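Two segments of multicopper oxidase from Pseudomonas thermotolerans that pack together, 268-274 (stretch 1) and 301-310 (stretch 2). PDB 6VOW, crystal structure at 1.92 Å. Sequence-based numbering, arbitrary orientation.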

# COMPACT_ATOMS: atom_id res chain seq x y z
N ILE A 268 5.37 -2.36 5.73
CA ILE A 268 6.46 -2.21 6.66
C ILE A 268 7.52 -3.21 6.31
O ILE A 268 7.26 -4.29 5.76
CB ILE A 268 6.04 -2.48 8.16
CG1 ILE A 268 5.43 -3.89 8.42
CG2 ILE A 268 5.06 -1.43 8.61
CD1 ILE A 268 5.07 -4.07 9.88
N ASP A 269 8.72 -2.88 6.72
CA ASP A 269 9.78 -3.89 6.82
C ASP A 269 9.92 -4.12 8.29
O ASP A 269 10.16 -3.17 9.05
CB ASP A 269 11.09 -3.35 6.36
CG ASP A 269 11.21 -3.29 4.85
OD1 ASP A 269 10.94 -4.30 4.18
OD2 ASP A 269 11.64 -2.23 4.35
N LEU A 270 9.79 -5.37 8.65
CA LEU A 270 9.73 -5.80 9.98
C LEU A 270 10.90 -6.75 10.06
O LEU A 270 10.85 -7.82 9.43
CB LEU A 270 8.35 -6.46 10.26
CG LEU A 270 8.23 -7.01 11.69
CD1 LEU A 270 8.68 -6.01 12.73
CD2 LEU A 270 6.88 -7.51 12.05
N ALA A 271 11.98 -6.34 10.71
CA ALA A 271 13.11 -7.28 10.92
C ALA A 271 12.90 -8.08 12.16
O ALA A 271 12.70 -7.49 13.26
CB ALA A 271 14.40 -6.58 11.05
N VAL A 272 13.01 -9.40 12.00
CA VAL A 272 12.67 -10.32 13.06
C VAL A 272 13.92 -11.19 13.37
O VAL A 272 14.52 -11.77 12.46
CB VAL A 272 11.52 -11.24 12.60
CG1 VAL A 272 11.23 -12.36 13.60
CG2 VAL A 272 10.25 -10.41 12.46
N ARG A 273 14.27 -11.28 14.64
CA ARG A 273 15.23 -12.31 15.04
C ARG A 273 14.48 -13.57 15.15
O ARG A 273 13.57 -13.71 15.98
CB ARG A 273 15.88 -12.03 16.35
CG ARG A 273 16.84 -13.20 16.82
CD ARG A 273 18.05 -13.25 15.97
NE ARG A 273 18.80 -12.02 16.15
CZ ARG A 273 20.02 -11.79 15.66
NH1 ARG A 273 20.74 -12.70 14.93
NH2 ARG A 273 20.54 -10.60 15.91
N VAL A 274 14.86 -14.51 14.29
CA VAL A 274 14.23 -15.78 14.24
C VAL A 274 14.79 -16.57 15.43
O VAL A 274 16.01 -16.69 15.59
CB VAL A 274 14.53 -16.50 12.93
CG1 VAL A 274 13.89 -17.86 12.89
CG2 VAL A 274 14.04 -15.70 11.74
N ALA A 301 25.87 -18.51 10.70
CA ALA A 301 26.07 -17.73 11.92
C ALA A 301 24.88 -16.78 12.13
O ALA A 301 24.35 -16.25 11.15
CB ALA A 301 27.37 -16.95 11.86
N PRO A 302 24.45 -16.59 13.38
CA PRO A 302 23.58 -15.47 13.73
C PRO A 302 24.19 -14.08 13.39
O PRO A 302 25.26 -13.74 13.85
CB PRO A 302 23.42 -15.61 15.25
CG PRO A 302 23.78 -17.01 15.60
CD PRO A 302 24.69 -17.51 14.53
N GLY A 303 23.50 -13.27 12.60
CA GLY A 303 24.08 -12.04 12.13
C GLY A 303 23.53 -10.94 12.98
O GLY A 303 22.51 -11.14 13.67
N ASP A 304 24.14 -9.76 12.91
CA ASP A 304 23.69 -8.68 13.79
C ASP A 304 22.52 -7.98 13.10
O ASP A 304 22.23 -8.16 11.89
CB ASP A 304 24.83 -7.68 14.13
CG ASP A 304 24.99 -7.42 15.68
OD1 ASP A 304 24.00 -7.17 16.43
OD2 ASP A 304 26.16 -7.46 16.13
N TRP A 305 21.82 -7.18 13.89
CA TRP A 305 20.81 -6.24 13.41
C TRP A 305 21.45 -5.41 12.32
O TRP A 305 22.56 -4.98 12.53
CB TRP A 305 20.31 -5.33 14.58
CG TRP A 305 19.51 -6.11 15.54
CD1 TRP A 305 19.93 -6.57 16.70
CD2 TRP A 305 18.17 -6.61 15.33
NE1 TRP A 305 18.95 -7.31 17.28
CE2 TRP A 305 17.85 -7.35 16.45
CE3 TRP A 305 17.23 -6.48 14.30
CZ2 TRP A 305 16.58 -7.98 16.61
CZ3 TRP A 305 15.96 -7.11 14.43
CH2 TRP A 305 15.65 -7.85 15.59
N PRO A 306 20.80 -5.27 11.14
CA PRO A 306 21.34 -4.28 10.17
C PRO A 306 21.41 -2.82 10.65
O PRO A 306 20.67 -2.39 11.48
CB PRO A 306 20.38 -4.43 8.98
CG PRO A 306 20.10 -5.91 8.98
CD PRO A 306 19.91 -6.25 10.46
N ALA A 307 22.32 -2.05 10.12
CA ALA A 307 22.24 -0.60 10.30
C ALA A 307 20.89 -0.05 9.73
O ALA A 307 20.22 -0.75 8.96
CB ALA A 307 23.37 0.04 9.55
N PRO A 308 20.50 1.20 10.13
CA PRO A 308 19.34 1.88 9.55
C PRO A 308 19.43 1.86 8.05
O PRO A 308 20.49 2.12 7.51
CB PRO A 308 19.46 3.31 10.07
CG PRO A 308 20.22 3.18 11.38
CD PRO A 308 20.93 1.83 11.40
N LEU A 309 18.34 1.54 7.37
CA LEU A 309 18.29 1.74 5.93
C LEU A 309 18.55 3.22 5.61
O LEU A 309 18.06 4.12 6.33
CB LEU A 309 16.97 1.23 5.37
CG LEU A 309 16.78 -0.30 5.58
CD1 LEU A 309 15.29 -0.68 5.42
CD2 LEU A 309 17.61 -1.10 4.61
N PRO A 310 19.36 3.49 4.59
CA PRO A 310 19.56 4.88 4.17
C PRO A 310 18.27 5.53 3.67
O PRO A 310 17.46 4.94 2.95
CB PRO A 310 20.52 4.76 3.03
CG PRO A 310 20.63 3.28 2.67
CD PRO A 310 20.10 2.49 3.76

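A strand can pack against an irregular segment without backbone hydrogen bonds between them, with a long polar side chain reaching a backbone carbonyl of the irregular segment; this multicopper oxidase offers a compact example. Residues 268-273 form a strand, whereas 301-310 have no regular structure and run roughly antiparallel to it, the end-to-end directions lying 159° apart. The backbones stay well separated, with the CA atoms of Ala 271 and Trp 305 8.2 Å apart, so side chains must bridge the gap. Strand alternation sends the CB atoms of Asp 269, Ala 271 and Arg 273 toward the loop.

Arg 273 does the bonding. Its NH1 donates to Gly 303 O at 2.7 Å, and NH2 adds a weak hydrogen bond to the same Gly 303 O at 3.0 Å, so one carbonyl accepts from both terminal nitrogens, near the guanidinium plane. NH1 is also hydrogen-bonded elsewhere in the structure. NH2 lies over a face of the Trp 305 ring, but Arg 273 CZ is 5.2 Å from the five-membered ring centroid, so any cation-pi attraction is weak at most. Within the loop, Trp 305 N donates weakly to Asp 304 OD1 at 3.3 Å.

The remaining contacts across the stretches are packing. Trp 305 CZ3 meets Ala 271 CB at 3.8 Å and, at the ring edge, Ala 271 O at 3.5 Å. Asp 269 OD2 lies 4.1 Å from Leu 309 CD1; both Asp 269 carboxylate oxygens find their hydrogen bonds elsewhere.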